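PDB 2BA9: putative aminooxidase from Propionibacterium acnes, which isomerises polyunsaturated fatty acids to produce conjugated linoleic acid, with flavin-adenine dinucleotide as its bound cofactor. Local coordinates for residues A[60-65]-A[191-196]; A[82-87]-A[198-203]; A[159-164]-A[185-190]. All blocks are in the same frame, centred on the assembly; numbering follows the deposited sequence.

Interaction 1 (A[60-65]-A[191-196]); sequences AIMGVP and MSFAKG. With FAD (flavin-adenine dinucleotide), chain D.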
loop_
_atom_site.group_PDB
_atom_site.type_symbol
_atom_site.label_atom_id
_atom_site.label_comp_id
_atom_site.label_asym_id
_atom_site.label_seq_id
_atom_site.Cartn_x
_atom_site.Cartn_y
_atom_site.Cartn_z
ATOM N N ALA A 60 5.592 5.345 -1.795
ATOM C CA ALA A 60 6.319 4.546 -0.822
ATOM C C ALA A 60 7.696 5.107 -0.543
ATOM O O ALA A 60 8.388 5.579 -1.452
ATOM C CB ALA A 60 6.431 3.087 -1.279
ATOM N N ILE A 61 8.067 5.039 0.734
ATOM C CA ILE A 61 9.359 5.462 1.237
ATOM C C ILE A 61 10.167 4.292 1.815
ATOM O O ILE A 61 11.363 4.168 1.562
ATOM C CB ILE A 61 9.199 6.472 2.389
ATOM C CG1 ILE A 61 8.296 7.637 1.964
ATOM C CG2 ILE A 61 10.578 6.942 2.869
ATOM C CD1 ILE A 61 7.875 8.558 3.117
ATOM N N MET A 62 9.512 3.449 2.602
ATOM C CA MET A 62 10.224 2.538 3.500
ATOM C C MET A 62 9.773 1.090 3.488
ATOM O O MET A 62 8.700 0.746 2.985
ATOM C CB MET A 62 10.131 3.060 4.939
ATOM C CG MET A 62 8.739 3.038 5.572
ATOM S SD MET A 62 8.649 4.133 7.010
ATOM C CE MET A 62 8.558 5.756 6.222
ATOM N N GLY A 63 10.629 0.255 4.081
ATOM C CA GLY A 63 10.326 -1.134 4.405
ATOM C C GLY A 63 10.905 -1.489 5.767
ATOM O O GLY A 63 11.464 -0.633 6.466
ATOM N N VAL A 64 10.756 -2.753 6.143
ATOM C CA VAL A 64 11.352 -3.293 7.367
ATOM C C VAL A 64 12.156 -4.531 7.002
ATOM O O VAL A 64 11.996 -5.052 5.890
ATOM C CB VAL A 64 10.278 -3.633 8.450
ATOM C CG1 VAL A 64 9.816 -2.363 9.164
ATOM C CG2 VAL A 64 9.103 -4.399 7.846
ATOM N N PRO A 65 13.050 -4.989 7.919
ATOM C CA PRO A 65 13.927 -6.132 7.642
ATOM C C PRO A 65 13.195 -7.418 7.327
ATOM O O PRO A 65 13.791 -8.316 6.741
ATOM C CB PRO A 65 14.735 -6.301 8.938
ATOM C CG PRO A 65 14.666 -4.987 9.610
ATOM C CD PRO A 65 13.329 -4.408 9.248
ATOM N N MET A 191 7.074 -3.636 15.928
ATOM C CA MET A 191 8.297 -3.437 16.713
ATOM C C MET A 191 9.424 -2.764 15.916
ATOM O O MET A 191 10.097 -1.858 16.425
ATOM C CB MET A 191 8.767 -4.762 17.304
ATOM C CG MET A 191 7.817 -5.338 18.341
ATOM S SD MET A 191 7.411 -4.212 19.684
ATOM C CE MET A 191 5.857 -3.527 19.088
ATOM N N SER A 192 9.608 -3.190 14.666
ATOM C CA SER A 192 10.601 -2.578 13.773
ATOM C C SER A 192 10.325 -1.087 13.539
ATOM O O SER A 192 11.248 -0.271 13.496
ATOM C CB SER A 192 10.649 -3.329 12.435
ATOM O OG SER A 192 11.072 -4.668 12.638
ATOM N N PHE A 193 9.056 -0.733 13.384
ATOM C CA PHE A 193 8.664 0.689 13.351
ATOM C C PHE A 193 8.974 1.379 14.670
ATOM O O PHE A 193 9.491 2.485 14.667
ATOM C CB PHE A 193 7.185 0.863 12.991
ATOM C CG PHE A 193 6.959 1.097 11.532
ATOM C CD1 PHE A 193 6.700 0.039 10.675
ATOM C CD2 PHE A 193 7.037 2.380 11.013
ATOM C CE1 PHE A 193 6.512 0.251 9.331
ATOM C CE2 PHE A 193 6.846 2.603 9.685
ATOM C CZ PHE A 193 6.579 1.539 8.834
ATOM N N ALA A 194 8.671 0.708 15.784
ATOM C CA ALA A 194 8.897 1.253 17.125
ATOM C C ALA A 194 10.373 1.530 17.370
ATOM O O ALA A 194 10.743 2.561 17.920
ATOM C CB ALA A 194 8.370 0.290 18.181
ATOM N N LYS A 195 11.214 0.598 16.960
ATOM C CA LYS A 195 12.663 0.760 17.066
ATOM C C LYS A 195 13.253 1.738 16.031
ATOM O O LYS A 195 14.351 2.254 16.222
ATOM C CB LYS A 195 13.317 -0.611 16.904
ATOM C CG LYS A 195 14.830 -0.612 17.019
ATOM C CD LYS A 195 15.382 -2.030 17.154
ATOM C CE LYS A 195 16.922 -2.074 17.094
ATOM N NZ LYS A 195 17.493 -1.443 15.847
ATOM N N GLY A 196 12.535 1.984 14.938
ATOM C CA GLY A 196 13.068 2.750 13.800
ATOM C C GLY A 196 14.035 1.932 12.940
ATOM O O GLY A 196 14.965 2.482 12.317
HETATM P PA FAD D . 0.306 0.066 -7.815
HETATM O O1A FAD D . 1.580 0.413 -7.103
HETATM O O2A FAD D . -0.828 1.064 -7.707
HETATM O O5B FAD D . 0.621 -0.090 -9.377
HETATM C C5B FAD D . -0.441 -0.472 -10.219
HETATM C C4B FAD D . -0.027 -0.338 -11.670
HETATM O O4B FAD D . -1.097 -0.764 -12.490
HETATM C C3B FAD D . 0.325 1.106 -12.033
HETATM O O3B FAD D . 1.602 1.154 -12.627
HETATM C C2B FAD D . -0.789 1.519 -12.966
HETATM O O2B FAD D . -0.400 2.542 -13.884
HETATM C C1B FAD D . -1.223 0.161 -13.546
HETATM N N9A FAD D . -2.600 0.242 -14.065
HETATM C C8A FAD D . -3.727 0.673 -13.396
HETATM N N7A FAD D . -4.790 0.615 -14.247
HETATM C C5A FAD D . -4.353 0.150 -15.450
HETATM C C6A FAD D . -4.992 -0.094 -16.682
HETATM N N6A FAD D . -6.358 -0.232 -16.710
HETATM N N1A FAD D . -4.242 -0.608 -17.734
HETATM C C2A FAD D . -2.877 -0.822 -17.610
HETATM N N3A FAD D . -2.258 -0.572 -16.392
HETATM C C4A FAD D . -2.971 -0.079 -15.341
HETATM N N1 FAD D . 4.283 0.563 0.706
HETATM C C2 FAD D . 5.152 0.007 1.622
HETATM O O2 FAD D . 5.443 -1.186 1.548
HETATM N N3 FAD D . 5.670 0.788 2.637
HETATM C C4 FAD D . 5.346 2.126 2.719
HETATM O O4 FAD D . 5.844 2.803 3.632
HETATM C C4X FAD D . 4.476 2.695 1.782
HETATM N N5 FAD D . 4.109 4.028 1.846
HETATM C C5X FAD D . 3.385 4.633 0.837
HETATM C C6 FAD D . 3.153 6.006 0.856
HETATM C C7 FAD D . 2.454 6.607 -0.188
HETATM C C7M FAD D . 2.237 8.093 -0.143
HETATM C C8 FAD D . 1.978 5.832 -1.242
HETATM C C8M FAD D . 1.217 6.429 -2.387
HETATM C C9 FAD D . 2.210 4.459 -1.249
HETATM C C9A FAD D . 2.906 3.841 -0.209
HETATM N N10 FAD D . 3.134 2.452 -0.184
HETATM C C10 FAD D . 3.965 1.898 0.762
HETATM C "C1'" FAD D . 2.245 1.516 -0.932
HETATM C "C2'" FAD D . 2.934 0.932 -2.159
HETATM O "O2'" FAD D . 3.569 1.936 -2.943
HETATM C "C3'" FAD D . 1.878 0.190 -2.964
HETATM O "O3'" FAD D . 1.168 -0.703 -2.103
HETATM C "C4'" FAD D . 2.507 -0.556 -4.129
HETATM O "O4'" FAD D . 2.974 0.344 -5.127
HETATM C "C5'" FAD D . 1.480 -1.531 -4.687
HETATM O "O5'" FAD D . 1.900 -2.012 -5.933
HETATM P P FAD D . 0.812 -2.589 -6.986
HETATM O O1P FAD D . 1.492 -2.991 -8.281
HETATM O O2P FAD D . 0.105 -3.726 -6.335
HETATM O O3P FAD D . -0.190 -1.377 -7.311
#

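Interaction 2 (A[82-87]-A[198-203]); sequences DGPKLR and LWTWAD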
loop_
_atom_site.group_PDB
_atom_site.type_symbol
_atom_site.label_atom_id
_atom_site.label_comp_id
_atom_site.label_asym_id
_atom_site.label_seq_id
_atom_site.Cartn_x
_atom_site.Cartn_y
_atom_site.Cartn_z
ATOM N N ASP A 82 20.099 1.846 0.954
ATOM C CA ASP A 82 21.141 2.879 1.073
ATOM C C ASP A 82 20.604 4.303 1.258
ATOM O O ASP A 82 21.325 5.257 1.050
ATOM C CB ASP A 82 22.086 2.822 -0.144
ATOM C CG ASP A 82 21.348 2.960 -1.495
ATOM O OD1 ASP A 82 20.138 3.284 -1.514
ATOM O OD2 ASP A 82 21.989 2.741 -2.553
ATOM N N GLY A 83 19.346 4.438 1.670
ATOM C CA GLY A 83 18.716 5.748 1.819
ATOM C C GLY A 83 19.044 6.448 3.133
ATOM O O GLY A 83 19.672 5.868 4.022
ATOM N N PRO A 84 18.610 7.709 3.273
ATOM C CA PRO A 84 18.881 8.406 4.529
ATOM C C PRO A 84 18.057 7.827 5.682
ATOM O O PRO A 84 16.907 7.419 5.484
ATOM C CB PRO A 84 18.505 9.868 4.234
ATOM C CG PRO A 84 17.867 9.900 2.885
ATOM C CD PRO A 84 17.840 8.521 2.312
ATOM N N LYS A 85 18.662 7.780 6.867
ATOM C CA LYS A 85 18.042 7.193 8.050
ATOM C C LYS A 85 16.771 7.968 8.379
ATOM O O LYS A 85 16.714 9.183 8.194
ATOM C CB LYS A 85 19.021 7.223 9.236
ATOM C CG LYS A 85 18.621 6.338 10.433
ATOM C CD LYS A 85 19.593 6.485 11.621
ATOM C CE LYS A 85 19.492 5.306 12.613
ATOM N NZ LYS A 85 20.314 4.113 12.210
ATOM N N LEU A 86 15.743 7.255 8.828
ATOM C CA LEU A 86 14.479 7.880 9.212
ATOM C C LEU A 86 14.462 8.215 10.702
ATOM O O LEU A 86 14.964 7.472 11.519
ATOM C CB LEU A 86 13.315 6.956 8.871
ATOM C CG LEU A 86 12.969 6.979 7.384
ATOM C CD1 LEU A 86 12.185 5.760 7.027
ATOM C CD2 LEU A 86 12.221 8.257 7.016
ATOM N N ARG A 87 13.916 9.374 11.036
ATOM C CA ARG A 87 13.632 9.710 12.428
ATOM C C ARG A 87 12.513 10.726 12.480
ATOM O O ARG A 87 12.235 11.398 11.490
ATOM C CB ARG A 87 14.883 10.157 13.226
ATOM C CG ARG A 87 16.237 10.277 12.470
ATOM C CD ARG A 87 17.481 9.828 13.293
ATOM N NE ARG A 87 17.396 9.993 14.751
ATOM C CZ ARG A 87 18.366 9.666 15.616
ATOM N NH1 ARG A 87 19.530 9.160 15.189
ATOM N NH2 ARG A 87 18.177 9.852 16.926
ATOM N N LEU A 198 14.237 0.672 9.889
ATOM C CA LEU A 198 13.472 0.921 8.663
ATOM C C LEU A 198 14.361 1.122 7.433
ATOM O O LEU A 198 15.340 1.880 7.479
ATOM C CB LEU A 198 12.597 2.158 8.857
ATOM C CG LEU A 198 11.483 2.027 9.897
ATOM C CD1 LEU A 198 11.006 3.395 10.370
ATOM C CD2 LEU A 198 10.328 1.228 9.331
ATOM N N TRP A 199 14.019 0.453 6.331
ATOM C CA TRP A 199 14.742 0.620 5.070
ATOM C C TRP A 199 14.257 1.840 4.295
ATOM O O TRP A 199 13.059 2.117 4.234
ATOM C CB TRP A 199 14.553 -0.590 4.159
ATOM C CG TRP A 199 15.030 -1.887 4.680
ATOM C CD1 TRP A 199 15.832 -2.109 5.755
ATOM C CD2 TRP A 199 14.762 -3.168 4.105
ATOM N NE1 TRP A 199 16.063 -3.451 5.895
ATOM C CE2 TRP A 199 15.418 -4.123 4.891
ATOM C CE3 TRP A 199 14.023 -3.596 2.989
ATOM C CZ2 TRP A 199 15.369 -5.484 4.601
ATOM C CZ3 TRP A 199 13.969 -4.935 2.707
ATOM C CH2 TRP A 199 14.637 -5.869 3.505
ATOM N N THR A 200 15.204 2.554 3.695
ATOM C CA THR A 200 14.927 3.593 2.710
ATOM C C THR A 200 15.953 3.447 1.602
ATOM O O THR A 200 16.976 2.775 1.769
ATOM C CB THR A 200 15.039 5.034 3.275
ATOM O OG1 THR A 200 16.388 5.304 3.692
ATOM C CG2 THR A 200 14.090 5.246 4.454
ATOM N N TRP A 201 15.683 4.105 0.480
ATOM C CA TRP A 201 16.527 3.994 -0.704
ATOM C C TRP A 201 16.910 5.387 -1.193
ATOM O O TRP A 201 16.034 6.233 -1.382
ATOM C CB TRP A 201 15.768 3.203 -1.780
ATOM C CG TRP A 201 15.561 1.773 -1.377
ATOM C CD1 TRP A 201 16.384 0.723 -1.656
ATOM C CD2 TRP A 201 14.494 1.245 -0.594
ATOM N NE1 TRP A 201 15.886 -0.429 -1.117
ATOM C CE2 TRP A 201 14.727 -0.139 -0.453
ATOM C CE3 TRP A 201 13.354 1.798 -0.010
ATOM C CZ2 TRP A 201 13.862 -0.979 0.255
ATOM C CZ3 TRP A 201 12.496 0.965 0.697
ATOM C CH2 TRP A 201 12.753 -0.412 0.816
ATOM N N ALA A 202 18.213 5.619 -1.374
ATOM C CA ALA A 202 18.742 6.917 -1.858
ATOM C C ALA A 202 18.122 7.326 -3.182
ATOM O O ALA A 202 17.750 8.489 -3.371
ATOM C CB ALA A 202 20.278 6.874 -2.011
ATOM N N ASP A 203 18.012 6.353 -4.088
ATOM C CA ASP A 203 17.464 6.574 -5.427
ATOM C C ASP A 203 15.978 6.268 -5.489
ATOM O O ASP A 203 15.412 6.096 -6.570
ATOM C CB ASP A 203 18.240 5.752 -6.460
ATOM C CG ASP A 203 19.608 6.355 -6.765
ATOM O OD1 ASP A 203 19.656 7.496 -7.308
ATOM O OD2 ASP A 203 20.629 5.697 -6.457
HETATM O O HOH W 1 19.067 3.753 -3.844
HETATM O O HOH W 2 21.928 4.432 -4.495
HETATM O O HOH W 3 15.937 4.491 8.415
#

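Interaction 3 (A[159-164]-A[185-190]); sequences DLWINP and LDFVTM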
loop_
_atom_site.group_PDB
_atom_site.type_symbol
_atom_site.label_atom_id
_atom_site.label_comp_id
_atom_site.label_asym_id
_atom_site.label_seq_id
_atom_site.Cartn_x
_atom_site.Cartn_y
_atom_site.Cartn_z
ATOM N N ASP A 159 -2.550 3.544 20.119
ATOM C CA ASP A 159 -1.620 4.677 20.134
ATOM C C ASP A 159 -0.299 4.348 19.441
ATOM O O ASP A 159 0.300 5.207 18.808
ATOM C CB ASP A 159 -1.330 5.118 21.574
ATOM C CG ASP A 159 -2.490 5.866 22.209
ATOM O OD1 ASP A 159 -3.665 5.664 21.812
ATOM O OD2 ASP A 159 -2.212 6.672 23.109
ATOM N N LEU A 160 0.162 3.111 19.580
ATOM C CA LEU A 160 1.380 2.656 18.890
ATOM C C LEU A 160 1.096 2.320 17.421
ATOM O O LEU A 160 1.784 2.784 16.533
ATOM C CB LEU A 160 1.982 1.423 19.580
ATOM C CG LEU A 160 3.359 0.980 19.057
ATOM C CD1 LEU A 160 4.442 1.917 19.529
ATOM C CD2 LEU A 160 3.688 -0.424 19.477
ATOM N N TRP A 161 0.061 1.525 17.190
ATOM C CA TRP A 161 -0.268 1.007 15.849
ATOM C C TRP A 161 -0.728 2.072 14.853
ATOM O O TRP A 161 -0.572 1.908 13.649
ATOM C CB TRP A 161 -1.352 -0.079 15.965
ATOM C CG TRP A 161 -0.842 -1.467 15.769
ATOM C CD1 TRP A 161 -0.847 -2.176 14.614
ATOM C CD2 TRP A 161 -0.269 -2.321 16.765
ATOM N NE1 TRP A 161 -0.308 -3.415 14.815
ATOM C CE2 TRP A 161 0.062 -3.533 16.130
ATOM C CE3 TRP A 161 0.011 -2.175 18.129
ATOM C CZ2 TRP A 161 0.642 -4.602 16.814
ATOM C CZ3 TRP A 161 0.593 -3.230 18.804
ATOM C CH2 TRP A 161 0.911 -4.427 18.145
ATOM N N ILE A 162 -1.282 3.161 15.363
ATOM C CA ILE A 162 -1.945 4.138 14.519
ATOM C C ILE A 162 -0.981 4.958 13.656
ATOM O O ILE A 162 -1.310 5.307 12.532
ATOM C CB ILE A 162 -2.843 5.072 15.335
ATOM C CG1 ILE A 162 -3.848 5.789 14.413
ATOM C CG2 ILE A 162 -2.014 6.053 16.163
ATOM C CD1 ILE A 162 -4.882 6.590 15.166
ATOM N N ASN A 163 0.201 5.251 14.181
ATOM C CA ASN A 163 1.118 6.174 13.518
ATOM C C ASN A 163 1.660 5.656 12.168
ATOM O O ASN A 163 1.672 6.396 11.184
ATOM C CB ASN A 163 2.241 6.558 14.483
ATOM C CG ASN A 163 1.718 7.188 15.758
ATOM O OD1 ASN A 163 0.917 8.121 15.710
ATOM N ND2 ASN A 163 2.164 6.681 16.913
ATOM N N PRO A 164 2.096 4.380 12.098
ATOM C CA PRO A 164 2.431 3.799 10.793
ATOM C C PRO A 164 1.236 3.270 10.004
ATOM O O PRO A 164 1.426 2.605 8.978
ATOM C CB PRO A 164 3.341 2.622 11.163
ATOM C CG PRO A 164 3.496 2.639 12.616
ATOM C CD PRO A 164 2.356 3.413 13.165
ATOM N N LEU A 185 1.088 -4.473 9.895
ATOM C CA LEU A 185 1.726 -4.298 11.198
ATOM C C LEU A 185 1.517 -5.533 12.052
ATOM O O LEU A 185 0.795 -5.514 13.049
ATOM C CB LEU A 185 1.219 -3.041 11.901
ATOM C CG LEU A 185 1.662 -1.705 11.290
ATOM C CD1 LEU A 185 0.812 -0.577 11.842
ATOM C CD2 LEU A 185 3.132 -1.421 11.549
ATOM N N ASP A 186 2.153 -6.625 11.652
ATOM C CA ASP A 186 2.221 -7.788 12.515
ATOM C C ASP A 186 3.173 -7.429 13.645
ATOM O O ASP A 186 3.832 -6.373 13.602
ATOM C CB ASP A 186 2.620 -9.073 11.771
ATOM C CG ASP A 186 3.974 -8.997 11.084
ATOM O OD1 ASP A 186 4.653 -7.955 11.102
ATOM O OD2 ASP A 186 4.349 -10.025 10.478
ATOM N N PHE A 187 3.215 -8.239 14.685
ATOM C CA PHE A 187 3.917 -7.791 15.885
ATOM C C PHE A 187 5.387 -7.440 15.589
ATOM O O PHE A 187 5.907 -6.462 16.103
ATOM C CB PHE A 187 3.810 -8.807 17.015
ATOM C CG PHE A 187 4.218 -8.256 18.345
ATOM C CD1 PHE A 187 3.310 -7.550 19.125
ATOM C CD2 PHE A 187 5.518 -8.410 18.799
ATOM C CE1 PHE A 187 3.691 -7.021 20.348
ATOM C CE2 PHE A 187 5.902 -7.900 20.018
ATOM C CZ PHE A 187 4.993 -7.190 20.791
ATOM N N VAL A 188 6.043 -8.218 14.737
ATOM C CA VAL A 188 7.448 -7.965 14.415
ATOM C C VAL A 188 7.648 -6.668 13.638
ATOM O O VAL A 188 8.623 -5.952 13.842
ATOM C CB VAL A 188 8.051 -9.133 13.622
ATOM C CG1 VAL A 188 9.480 -8.803 13.183
ATOM C CG2 VAL A 188 8.040 -10.380 14.473
ATOM N N THR A 189 6.714 -6.374 12.740
ATOM C CA THR A 189 6.790 -5.172 11.920
ATOM C C THR A 189 6.532 -3.948 12.786
ATOM O O THR A 189 7.288 -2.980 12.721
ATOM C CB THR A 189 5.802 -5.247 10.741
ATOM O OG1 THR A 189 6.105 -6.413 9.966
ATOM C CG2 THR A 189 5.890 -4.020 9.853
ATOM N N MET A 190 5.486 -4.008 13.610
ATOM C CA MET A 190 5.192 -2.932 14.562
ATOM C C MET A 190 6.433 -2.608 15.383
ATOM O O MET A 190 6.820 -1.450 15.496
ATOM C CB MET A 190 4.028 -3.319 15.481
ATOM C CG MET A 190 3.587 -2.228 16.455
ATOM S SD MET A 190 2.762 -0.840 15.673
ATOM C CE MET A 190 4.156 0.256 15.360
#

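Interaction 1 (A[60-65]-A[191-196])
M62 and F193 meet through the thioether sulfur and the far end of the phenyl ring, their side chains crossing obliquely. M62 SD lies 3.6 Å from F193 CE2, with F193 CZ only slightly farther. From the sulfur to the ring centroid the line leans 64° off the ring normal, so the sulfur meets the ring obliquely in a Met-aromatic contact. The first torsion of M62 (chi1 67°) sets CG between the backbone N and the carbonyl carbon; the bond to CB itself points toward the helix. The side chain of F193 does not start out toward the loop, but the end of its ring comes nearer to it.

V64 points toward the helix and touches it chiefly with one methyl: CG1 sits 3.5 Å from S192 CB and also touches the F193 ring at CD1. P65 adds a lighter touch, its CD being 4.1 Å from S192 OG. That hydroxyl hydrogen-bonds V188 O one turn back in its own helix.

Helix 187-195 stops right here in a Schellman motif. G196 takes positive phi (76°) as the C-prime residue, G196 N reaches F193 O at 3.1 Å, and D197 N pairs with S192 O.

The same loop also lines the FAD pocket of this member of the flavin-containing amine oxidoreductase family. M62 O lies 3.1 Å from N3 of FAD, while M62 CG comes within 3.5 Å of the flavin O4. M62 therefore touches both the isoalloxazine and the helix. A60 packs on the ring system, its CB being 3.4 Å from C10 of FAD. A dodecaethylene glycol, probably left from crystallisation, hydrogen-bonds to I61 N beside this site.

Interaction 2 (A[82-87]-A[198-203])
T200 OG1 donates to P84 O at 2.8 Å, one of three direct hydrogen bonds that tie these two loops together. A second runs from G83 N to T200 O, 2.9 Å long, so T200 holds the facing backbone with its hydroxyl and its carbonyl. In the third, A202 N gives its hydrogen to D82 OD1 over 3.0 Å in a fairly straight bond (159°), approaching from above the carboxylate plane (35° out of it). Chi1 of D82 (56°) places CG between its own N and carbonyl carbon, and the end of the side chain comes nearer to 198-203 than its start does.

Waters extend the polar network. Water 1 donates to D82 OD1 and accepts from D203 N, so OD1 takes hydrogens from two partners. Water 2 donates to both D82 OD2 and D203 OD2, like charges whose repulsion it would be expected to ease. Water 3 joins L86 N to L198 O where the loops have drawn apart.

Two irregular loops of the flavin-containing amine oxidoreductase region thus pair without forming a regular strand. G83 CA comes to 3.2 Å from A202 N, backbone lying directly on backbone. A202 CB rests near D82 OD1. Farther along, T200 CG2 and L86 CD1 are 3.2 Å apart, tighter than normal carbon contact. The same L86 methyl also meets L198 CB, the two leucines crossing at about a right angle.

W199 and W201 point away from residues 82-87. Both pack against M74 of helix 68-77, with W199 also on Q71, while L86 reaches M62 and W201 O accepts from R316. Residues 82-87 lead from helix 68-77 into strand 88-91, and residues 198-203 lead from helix 187-195 into helix 204-215.

Interaction 3 (A[159-164]-A[185-190])
A buried Met-aromatic contact, M190 on the indole of W161, joins the first turn of helix 187-195 to helix 158-161. M190 SD sits over one face of W161, 3.6 Å from the centroid of the five-membered ring. Its CG stands almost exactly above the six-membered ring, 4° off the normal, in a CH-pi contact. With CG anti to the backbone N (chi1 -176°) and further bends at chi2 and chi3, the chain folds across the indole and carries CE to 3.7 Å from P164 CG.

The start of helix 187-195 is fixed by D186 at the N-cap, whose OD1 accepts from T189 N at 3.1 Å; Y128 OH also bonds to F187 N.

Just ahead of that cap, L185 O takes the indole hydrogen: W161 NE1 is 3.0 Å away, lies on a lone pair in the carbonyl plane, and has the oxygen nearly in its ring plane. This bond fixes how the indole is turned against the sulfur. The L185 and W161 side chains slide past each other in opposite directions, L185 CB lying 3.5 Å from W161 CD1. L160 CD2 packs on M190 CG, and F187 CD1 approaches W161 CH2 at the indole edge.

Interactions 1 and 3 share helix 187-195: its beginning packs on 159-164, its end on the loop 60-65, and their centres are 9 Å apart. F193 touches both, its CD2 lying 3.7 Å from P164 CB. Interaction 2 touches interaction 1, with centres 10 Å apart and a probable hydrogen bond of 2.8 Å from W199 N to G63 O. Interactions 2 and 3 do not touch; their nearest atoms are about 6 Å apart. Of the three contacts, interaction 1 holds residues of the FAD pocket, A60 and M62, whereas the W201 side chain of interaction 2 stays about 7 Å from the cofactor.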